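Local coordinates for rieske iron-sulfur protein soxF (Sulfolobus acidocaldarius, PDB 1JM1) that binds a [2Fe-2S] cluster and probably passes electrons along the respiratory chain of this archaeon, as part of a quinol oxidase, at residues A36-L39 against T40-C44; L46-L49 against Q50-T53; Y171-G175 against I176-T180. One frame throughout, in Å; residues are numbered along the deposited sequence. Where two conformers were deposited one is given.

Contact 1 (A36-L39 against T40-C44)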
ATOM      1  N   ALA A  36      10.071   0.684  -0.825  1.00 11.94           N
ATOM      2  CA  ALA A  36      10.078  -0.518  -1.667  1.00 11.94           C
ATOM      3  C   ALA A  36      10.071  -1.731  -0.771  1.00 11.15           C
ATOM      4  O   ALA A  36      10.735  -1.739   0.280  1.00 12.60           O
ATOM      5  CB  ALA A  36      11.301  -0.579  -2.563  1.00 14.22           C
ATOM      6  N   TYR A  37       9.322  -2.765  -1.163  1.00 10.59           N
ATOM      7  CA  TYR A  37       9.209  -3.953  -0.329  1.00 10.44           C
ATOM      8  C   TYR A  37       8.479  -5.055  -1.088  1.00 10.24           C
ATOM      9  O   TYR A  37       7.491  -4.756  -1.759  1.00 10.51           O
ATOM     10  CB  TYR A  37       8.333  -3.647   0.917  1.00 10.83           C
ATOM     11  CG  TYR A  37       8.149  -4.835   1.838  1.00 10.55           C
ATOM     12  CD1 TYR A  37       9.130  -5.209   2.747  1.00 10.78           C
ATOM     13  CD2 TYR A  37       6.980  -5.608   1.758  1.00 10.37           C
ATOM     14  CE1 TYR A  37       8.965  -6.316   3.557  1.00 10.74           C
ATOM     15  CE2 TYR A  37       6.834  -6.720   2.569  1.00 10.62           C
ATOM     16  CZ  TYR A  37       7.845  -7.066   3.472  1.00 10.53           C
ATOM     17  OH  TYR A  37       7.634  -8.181   4.242  1.00 11.83           O
ATOM     18  N   PRO A  38       8.866  -6.326  -0.899  1.00 10.83           N
ATOM     19  CA  PRO A  38      10.052  -6.802  -0.183  1.00 11.30           C
ATOM     20  C   PRO A  38      11.355  -6.650  -0.898  1.00 12.34           C
ATOM     21  O   PRO A  38      12.394  -6.869  -0.269  1.00 14.09           O
ATOM     22  CB  PRO A  38       9.706  -8.282   0.103  1.00 12.47           C
ATOM     23  CG  PRO A  38       8.839  -8.660  -1.104  1.00 11.90           C
ATOM     24  CD  PRO A  38       8.000  -7.456  -1.340  1.00 11.37           C
ATOM     25  N   LEU A  39      11.353  -6.323  -2.202  1.00 12.14           N
ATOM     26  CA  LEU A  39      12.515  -6.105  -2.985  1.00 12.76           C
ATOM     27  C   LEU A  39      12.647  -4.670  -3.376  1.00 12.92           C
ATOM     28  O   LEU A  39      11.657  -3.929  -3.470  1.00 13.84           O
ATOM     29  CB  LEU A  39      12.515  -6.978  -4.264  1.00 13.83           C
ATOM     30  CG  LEU A  39      12.289  -8.493  -4.054  1.00 16.19           C
ATOM     31  CD1 LEU A  39      12.299  -9.124  -5.439  1.00 17.18           C
ATOM     32  CD2 LEU A  39      13.231  -9.148  -3.088  1.00 18.63           C
ATOM     33  N   THR A  40      13.852  -4.248  -3.681  1.00 14.72           N
ATOM     34  CA  THR A  40      14.123  -2.813  -3.933  1.00 18.62           C
ATOM     35  C   THR A  40      13.394  -2.302  -5.046  1.00 18.30           C
ATOM     36  O   THR A  40      13.131  -1.070  -5.142  1.00 21.23           O
ATOM     37  CB  THR A  40      15.647  -2.508  -4.085  0.67 22.52           C
ATOM     38  OG1 THR A  40      15.945  -3.168  -5.253  0.67 33.71           O
ATOM     39  CG2 THR A  40      16.332  -3.007  -2.860  0.67 25.23           C
ATOM     40  N   ASP A  41      12.997  -3.031  -6.070  1.00 19.88           N
ATOM     41  CA  ASP A  41      12.262  -2.508  -7.255  1.00 19.74           C
ATOM     42  C   ASP A  41      10.736  -2.616  -7.240  1.00 15.26           C
ATOM     43  O   ASP A  41      10.055  -2.491  -8.280  1.00 14.49           O
ATOM     44  CB  ASP A  41      12.799  -3.457  -8.452  1.00 22.15           C
ATOM     45  CG  ASP A  41      12.478  -4.979  -8.413  1.00 30.59           C
ATOM     46  OD1 ASP A  41      11.802  -5.806  -7.718  1.00 28.86           O
ATOM     47  OD2 ASP A  41      12.950  -5.931  -9.252  1.00 33.95           O
ATOM     48  N   GLU A  42      10.176  -2.839  -6.075  1.00 11.98           N
ATOM     49  CA  GLU A  42       8.731  -3.054  -5.865  1.00 10.60           C
ATOM     50  C   GLU A  42       8.186  -1.898  -5.040  1.00 10.54           C
ATOM     51  O   GLU A  42       8.228  -1.914  -3.806  1.00 11.12           O
ATOM     52  CB  GLU A  42       8.485  -4.376  -5.169  1.00 11.07           C
ATOM     53  CG  GLU A  42       8.824  -5.590  -6.030  1.00 11.47           C
ATOM     54  CD  GLU A  42       8.845  -6.868  -5.257  1.00 10.82           C
ATOM     55  OE1 GLU A  42       9.152  -6.908  -4.067  1.00 11.88           O
ATOM     56  OE2 GLU A  42       8.494  -7.943  -5.905  1.00 12.25           O
ATOM     57  N   PRO A  43       7.684  -0.854  -5.684  1.00 10.79           N
ATOM     58  CA  PRO A  43       7.274   0.321  -4.938  1.00 10.76           C
ATOM     59  C   PRO A  43       5.972   0.110  -4.185  1.00 10.22           C
ATOM     60  O   PRO A  43       5.064  -0.546  -4.691  1.00 10.03           O
ATOM     61  CB  PRO A  43       7.134   1.402  -6.047  1.00 11.63           C
ATOM     62  CG  PRO A  43       6.675   0.598  -7.213  1.00 12.83           C
ATOM     63  CD  PRO A  43       7.468  -0.708  -7.140  1.00 12.34           C
ATOM     64  N   CYS A  44       5.906   0.712  -3.004  1.00 10.02           N
ATOM     65  CA  CYS A  44       4.792   0.668  -2.085  1.00  9.81           C
ATOM     66  C   CYS A  44       4.595   2.019  -1.472  1.00 10.09           C
ATOM     67  O   CYS A  44       5.481   2.883  -1.548  1.00 10.62           O
ATOM     68  CB  CYS A  44       5.088  -0.351  -0.956  1.00  9.88           C
ATOM     69  SG  CYS A  44       5.341  -2.055  -1.505  1.00 10.54           S
TER
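The chain reverses in a beta hairpin of the three-stranded antiparallel sheet: Ala36 ends strand 32-36, Pro43 opens strand 43-48, and the two face each other as a non-hydrogen-bonded antiparallel pair with their side chains on the same face of the sheet. The connection closes in a type I beta turn from Leu39 to Glu42, in which Glu42 N donates to Leu39 O across 3.2 Å. Nearer the strands, Tyr37 N donates to Glu42 O at 3.0 Å, and Ala36 CA adds a C-H...O contact to that same oxygen. The Glu42 side chain crosses from the end of the turn to Pro38 and Leu39. Its CG stands anti to the carbonyl carbon (chi1 -68°) and the chain runs on extended, carrying the carboxylate back to the start of the turn. There Leu39 N donates to Glu42 OE1 at 2.9 Å, meeting it on its anti side and 31° out of the carboxylate plane. The same oxygen is closely packed: Pro38 CD lies 3.0 Å from Glu42 OE1, and Leu39 CB approaches it to 3.4 Å. The other oxygen, OE2, has a long, weak ion pair with Arg178 NH1. A cis peptide bond precedes Pro38 and folds its ring onto the preceding aromatic, with Pro38 CB 3.9 Å above the centre of one face of the Tyr37 ring. The hydroxyl of that tyrosine bonds to Pro11 O, and its backbone O to Tyr171 OH. Cys44 SG packs beside Tyr37, 3.5 Å from Tyr37 O and 4.2 Å from Tyr37 CB.

Contact 2 (L46-L49 against Q50-T53); sequences LVDL and QALT
With its CG anti to the backbone N (chi1 -177°), Asp48 swings its carboxylate forward to the first turn of helix 49-53, where OD1 meets the amides of Gln50 and Ala51. The bond from Ala51 N to Asp48 OD1 is 3.0 Å long and nearly straight at 168°, though it comes from above the carboxylate plane. The one from Gln50 N to the same oxygen, at 2.9 Å, is bent and weak. Thr86 OG1 also bonds to OD1, so several polar groups hold the carboxylate in place. Its other oxygen, OD2, accepts from a water that in turn accepts from Gln50 NE2, a bridge that links the cap to the extended glutamine chain. A second torsion works further along: Thr53 OG1 sits between its own backbone N and carbonyl carbon (chi1 70°), which turns the hydroxyl back on the preceding turn. Thr53 OG1 donates to Leu49 O at 2.8 Å, and Thr53 N reaches that oxygen at 3.0 Å from the opposite face of its carbonyl plane. The regular helical bond from Leu52 N to Asp48 O measures 3.0 Å. On the apolar side Leu52 CD2 rests against two branches, Leu49 CD2 at 4.1 Å within the helix and Val47 CG2 at 4.2 Å, the touch that joins helix to strand. The negative Asp48 side chain lies by the N-H groups at the helix start, where its charge would probably favour the partly positive helix end. This is a classic aspartate N-cap, placed where strand 43-48 of the antiparallel sheet runs directly into a short helix.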
ATOM      1  N   LEU A  46       3.059   3.811   2.382  1.00 11.11           N
ATOM      2  CA  LEU A  46       2.295   3.974   3.603  1.00 10.99           C
ATOM      3  C   LEU A  46       1.331   5.099   3.412  1.00 10.67           C
ATOM      4  O   LEU A  46       1.632   6.078   2.737  1.00 12.12           O
ATOM      5  CB  LEU A  46       3.177   4.382   4.847  1.00 14.16           C
ATOM      6  CG  LEU A  46       4.330   3.635   5.295  1.00 13.91           C
ATOM      7  CD1 LEU A  46       4.975   4.271   6.559  1.00 16.18           C
ATOM      8  CD2 LEU A  46       3.953   2.210   5.704  1.00 14.77           C
ATOM      9  N   VAL A  47       0.175   4.993   4.066  1.00 11.05           N
ATOM     10  CA  VAL A  47      -0.789   6.099   4.094  1.00 12.14           C
ATOM     11  C   VAL A  47      -1.426   6.137   5.459  1.00 11.98           C
ATOM     12  O   VAL A  47      -1.841   5.093   5.996  1.00 12.43           O
ATOM     13  CB  VAL A  47      -1.820   5.983   2.979  1.00 13.01           C
ATOM     14  CG1 VAL A  47      -2.621   4.675   2.991  1.00 13.62           C
ATOM     15  CG2 VAL A  47      -2.759   7.212   2.967  1.00 15.19           C
ATOM     16  N   ASP A  48      -1.499   7.337   6.037  1.00 12.52           N
ATOM     17  CA  ASP A  48      -2.275   7.562   7.254  1.00 12.88           C
ATOM     18  C   ASP A  48      -3.657   7.914   6.803  1.00 12.96           C
ATOM     19  O   ASP A  48      -3.930   9.030   6.312  1.00 14.04           O
ATOM     20  CB  ASP A  48      -1.661   8.605   8.146  1.00 13.68           C
ATOM     21  CG  ASP A  48      -2.462   8.770   9.436  1.00 16.73           C
ATOM     22  OD1 ASP A  48      -3.666   8.632   9.459  1.00 15.69           O
ATOM     23  OD2 ASP A  48      -1.832   9.209  10.445  1.00 26.03           O
ATOM     24  N   LEU A  49      -4.607   6.938   6.900  1.00 13.17           N
ATOM     25  CA  LEU A  49      -5.929   7.152   6.365  1.00 12.92           C
ATOM     26  C   LEU A  49      -6.708   8.182   7.143  1.00 14.51           C
ATOM     27  O   LEU A  49      -7.641   8.797   6.544  1.00 15.28           O
ATOM     28  CB  LEU A  49      -6.711   5.872   6.212  1.00 13.97           C
ATOM     29  CG  LEU A  49      -6.245   4.914   5.096  1.00 13.48           C
ATOM     30  CD1 LEU A  49      -7.083   3.655   5.061  1.00 14.93           C
ATOM     31  CD2 LEU A  49      -6.322   5.557   3.708  1.00 15.06           C
ATOM     32  N   GLN A  50      -6.410   8.428   8.398  1.00 15.26           N
ATOM     33  CA  GLN A  50      -7.092   9.503   9.143  1.00 16.10           C
ATOM     34  C   GLN A  50      -6.584  10.855   8.708  1.00 16.65           C
ATOM     35  O   GLN A  50      -7.380  11.783   8.515  1.00 17.56           O
ATOM     36  CB  GLN A  50      -6.911   9.238  10.654  1.00 17.70           C
ATOM     37  CG  GLN A  50      -7.560  10.359  11.499  1.00 21.56           C
ATOM     38  CD  GLN A  50      -7.519   9.970  12.993  1.00 27.62           C
ATOM     39  OE1 GLN A  50      -8.557  10.124  13.564  1.00 44.36           O
ATOM     40  NE2 GLN A  50      -6.410   9.667  13.538  1.00 34.88           N
ATOM     41  N   ALA A  51      -5.256  11.026   8.552  1.00 16.37           N
ATOM     42  CA  ALA A  51      -4.775  12.278   8.031  1.00 16.97           C
ATOM     43  C   ALA A  51      -5.339  12.559   6.643  1.00 16.23           C
ATOM     44  O   ALA A  51      -5.702  13.694   6.317  1.00 17.99           O
ATOM     45  CB  ALA A  51      -3.234  12.277   8.026  1.00 16.98           C
ATOM     46  N   LEU A  52      -5.463  11.530   5.839  1.00 14.94           N
ATOM     47  CA  LEU A  52      -5.941  11.689   4.473  1.00 14.29           C
ATOM     48  C   LEU A  52      -7.432  12.106   4.429  1.00 15.07           C
ATOM     49  O   LEU A  52      -7.790  13.019   3.708  1.00 15.83           O
ATOM     50  CB  LEU A  52      -5.701  10.410   3.689  1.00 13.87           C
ATOM     51  CG  LEU A  52      -6.064  10.504   2.209  1.00 14.45           C
ATOM     52  CD1 LEU A  52      -5.010  11.303   1.457  1.00 15.99           C
ATOM     53  CD2 LEU A  52      -6.221   9.083   1.628  1.00 14.71           C
ATOM     54  N   THR A  53      -8.270  11.333   5.131  1.00 15.21           N
ATOM     55  CA  THR A  53      -9.718  11.419   4.992  1.00 15.38           C
ATOM     56  C   THR A  53     -10.390  12.250   6.075  1.00 16.12           C
ATOM     57  O   THR A  53     -11.583  12.601   5.904  1.00 18.42           O
ATOM     58  CB  THR A  53     -10.398  10.025   5.012  1.00 14.89           C
ATOM     59  OG1 THR A  53     -10.304   9.469   6.316  1.00 15.09           O
ATOM     60  CG2 THR A  53      -9.819   9.067   3.991  1.00 15.44           C
TER
HETATM   61  O   HOH W   1      -3.684  10.521  12.210  1.00 41.57           O

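Contact 3 (Y171-G175 against I176-T180); sequences YFSAG and IPRTT
Ser173 and Arg178 form the tight half of this irregular bend, while Gly175, Ile176 and Pro177 make up its outer side, loose only in its side-chain packing across the contact. The serine OG lies anti to its own carbonyl carbon (chi1 -70°), facing the returning chain, and accepts the amide of Arg178: Arg178 N to Ser173 OG is 2.9 Å and nearly straight at 164°. The hydroxyl then donates to a water 2.6 Å from Ser173 OG, and this water donates on to Tyr171 O at 2.8 Å and Arg178 O at 2.7 Å, tying both arms together. With an alanine in place of Ser173, the amide of Arg178 would probably lose its acceptor and the bridging water one of its three partners. The arginine chain, extended from CG to NE, passes along the first arm, with Arg178 CD 3.7 Å from Tyr171 O. Phe172 O comes to the edge of the guanidinium, in its plane, 3.5 Å from Arg178 NE. Beyond, NH1 bonds to the carbonyls of Asp183 and Leu186, and Tyr191 makes a cation-pi contact. On the outer side the Ile176 side chain touches only Gly175 across the contact and Pro177 is exposed, yet Asp188 OD2 holds the Gly175 and Ile176 amides and a water accepts from Ala174 N and donates to Ile176 O. The side chain of Phe172 comes to about 7 Å from the [2Fe-2S] cluster. Such a bend, held by a serine hydroxyl, the Asp188 carboxylate, ordered waters and an arginine that donates to two carbonyls, is fixed by polar bonds rather than by regular secondary structure.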
ATOM      1  N   TYR A 171       1.815  -9.060  -6.120  1.00 10.00           N
ATOM      2  CA  TYR A 171       1.815  -7.849  -6.939  1.00  9.98           C
ATOM      3  C   TYR A 171       1.515  -8.211  -8.398  1.00 10.40           C
ATOM      4  O   TYR A 171       1.450  -9.395  -8.784  1.00 10.97           O
ATOM      5  CB  TYR A 171       3.184  -7.183  -6.834  1.00 10.23           C
ATOM      6  CG  TYR A 171       3.602  -6.735  -5.454  1.00  9.90           C
ATOM      7  CD1 TYR A 171       4.948  -6.628  -5.151  1.00 10.35           C
ATOM      8  CD2 TYR A 171       2.704  -6.394  -4.453  1.00 10.05           C
ATOM      9  CE1 TYR A 171       5.379  -6.204  -3.925  1.00 10.33           C
ATOM     10  CE2 TYR A 171       3.141  -5.964  -3.202  1.00 10.03           C
ATOM     11  CZ  TYR A 171       4.477  -5.869  -2.934  1.00  9.62           C
ATOM     12  OH  TYR A 171       4.858  -5.445  -1.692  1.00 10.56           O
ATOM     13  N   PHE A 172       1.321  -7.187  -9.212  1.00 10.42           N
ATOM     14  CA  PHE A 172       1.141  -7.353 -10.641  1.00 10.60           C
ATOM     15  C   PHE A 172       2.181  -8.284 -11.225  1.00 11.10           C
ATOM     16  O   PHE A 172       3.373  -8.151 -10.987  1.00 11.45           O
ATOM     17  CB  PHE A 172       1.259  -5.958 -11.279  1.00 11.26           C
ATOM     18  CG  PHE A 172       1.181  -5.994 -12.799  1.00 12.20           C
ATOM     19  CD1 PHE A 172      -0.011  -6.281 -13.450  1.00 13.45           C
ATOM     20  CD2 PHE A 172       2.328  -5.737 -13.551  1.00 13.64           C
ATOM     21  CE1 PHE A 172      -0.081  -6.323 -14.842  1.00 15.16           C
ATOM     22  CE2 PHE A 172       2.254  -5.754 -14.967  1.00 15.08           C
ATOM     23  CZ  PHE A 172       1.074  -6.058 -15.554  1.00 16.32           C
ATOM     24  N   SER A 173       1.722  -9.183 -12.093  1.00 11.98           N
ATOM     25  CA  SER A 173       2.617 -10.086 -12.834  1.00 13.02           C
ATOM     26  C   SER A 173       3.012  -9.414 -14.137  1.00 12.72           C
ATOM     27  O   SER A 173       2.195  -9.232 -15.034  1.00 14.33           O
ATOM     28  CB  SER A 173       1.896 -11.394 -13.179  1.00 15.14           C
ATOM     29  OG  SER A 173       1.668 -12.196 -12.034  1.00 16.46           O
ATOM     30  N   ALA A 174       4.290  -9.089 -14.217  1.00 13.12           N
ATOM     31  CA  ALA A 174       4.866  -8.457 -15.416  1.00 13.96           C
ATOM     32  C   ALA A 174       5.490  -9.542 -16.285  1.00 15.44           C
ATOM     33  O   ALA A 174       4.782 -10.140 -17.081  1.00 19.83           O
ATOM     34  CB  ALA A 174       5.818  -7.355 -14.963  1.00 14.32           C
ATOM     35  N   GLY A 175       6.782  -9.811 -16.156  1.00 16.08           N
ATOM     36  CA  GLY A 175       7.411 -10.849 -16.914  1.00 20.17           C
ATOM     37  C   GLY A 175       7.375 -12.200 -16.201  1.00 20.69           C
ATOM     38  O   GLY A 175       7.563 -13.213 -16.842  1.00 29.62           O
ATOM     39  N   ILE A 176       7.346 -12.265 -14.909  1.00 16.87           N
ATOM     40  CA  ILE A 176       7.382 -13.433 -14.091  1.00 18.55           C
ATOM     41  C   ILE A 176       5.985 -13.579 -13.447  1.00 15.92           C
ATOM     42  O   ILE A 176       5.513 -12.652 -12.786  1.00 16.41           O
ATOM     43  CB  ILE A 176       8.415 -13.344 -12.956  0.58 22.42           C
ATOM     44  CG1 ILE A 176       9.815 -13.092 -13.529  0.58 26.53           C
ATOM     45  CG2 ILE A 176       8.395 -14.572 -12.057  0.58 29.34           C
ATOM     46  CD1 ILE A 176      10.333 -14.269 -14.297  0.58 31.53           C
ATOM     47  N   PRO A 177       5.305 -14.701 -13.566  1.00 16.87           N
ATOM     48  CA  PRO A 177       4.020 -14.875 -12.899  1.00 16.69           C
ATOM     49  C   PRO A 177       4.223 -14.835 -11.385  1.00 14.94           C
ATOM     50  O   PRO A 177       5.114 -15.462 -10.831  1.00 17.83           O
ATOM     51  CB  PRO A 177       3.576 -16.245 -13.339  1.00 21.05           C
ATOM     52  CG  PRO A 177       4.480 -16.647 -14.368  1.00 31.31           C
ATOM     53  CD  PRO A 177       5.700 -15.912 -14.398  1.00 21.50           C
ATOM     54  N   ARG A 178       3.308 -14.138 -10.716  1.00 13.71           N
ATOM     55  CA  ARG A 178       3.246 -14.126  -9.275  1.00 13.75           C
ATOM     56  C   ARG A 178       1.868 -14.634  -8.874  1.00 14.45           C
ATOM     57  O   ARG A 178       0.872 -13.973  -9.121  1.00 15.89           O
ATOM     58  CB  ARG A 178       3.507 -12.718  -8.720  1.00 12.81           C
ATOM     59  CG  ARG A 178       4.797 -12.052  -9.195  1.00 12.88           C
ATOM     60  CD  ARG A 178       4.893 -10.656  -8.605  1.00 11.99           C
ATOM     61  NE  ARG A 178       5.927  -9.805  -9.181  1.00 12.33           N
ATOM     62  CZ  ARG A 178       7.205  -9.701  -8.844  1.00 12.11           C
ATOM     63  NH1 ARG A 178       7.704 -10.513  -7.903  1.00 12.21           N
ATOM     64  NH2 ARG A 178       7.957  -8.805  -9.435  1.00 12.94           N
ATOM     65  N   THR A 179       1.807 -15.816  -8.301  1.00 15.52           N
ATOM     66  CA  THR A 179       0.523 -16.459  -8.017  1.00 16.42           C
ATOM     67  C   THR A 179       0.298 -16.664  -6.515  1.00 15.14           C
ATOM     68  O   THR A 179      -0.743 -17.188  -6.137  1.00 18.20           O
ATOM     69  CB  THR A 179       0.360 -17.801  -8.746  1.00 21.18           C
ATOM     70  OG1 THR A 179       1.346 -18.665  -8.318  1.00 25.90           O
ATOM     71  CG2 THR A 179       0.558 -17.557 -10.260  1.00 31.08           C
ATOM     72  N   THR A 180       1.182 -16.293  -5.687  1.00 15.25           N
ATOM     73  CA  THR A 180       1.066 -16.344  -4.207  1.00 14.98           C
ATOM     74  C   THR A 180       1.685 -15.072  -3.697  1.00 13.01           C
ATOM     75  O   THR A 180       2.513 -14.459  -4.367  1.00 13.05           O
ATOM     76  CB  THR A 180       1.833 -17.538  -3.591  1.00 17.11           C
ATOM     77  OG1 THR A 180       3.236 -17.270  -3.771  1.00 18.37           O
ATOM     78  CG2 THR A 180       1.464 -18.849  -4.202  1.00 22.95           C
TER
HETATM   79  O   HOH W   2       0.143 -11.508 -10.036  1.00 21.38           O
HETATM   80  O   HOH W   3       6.136  -9.986 -12.190  1.00 13.49           O

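Along the chain the three contacts follow one another. Contact 1 and contact 2 lie at the two ends of strand 43-48, the middle strand of the three-stranded antiparallel sheet, with centres about 20 Å apart; contact 1 turns the chain into it and contact 2 leads out into helix 49-53. Contact 3 belongs to the long loop after strand 161-167. Its centre is about 14 Å from that of contact 1, and the two meet through a probable hydrogen bond from Tyr171 OH to Tyr37 O, 2.7 Å. The centres of contacts 2 and 3 are about 28 Å apart, their nearest atoms about 10 Å. The hairpin end of the sheet is thus tied to the loop that approaches the cluster.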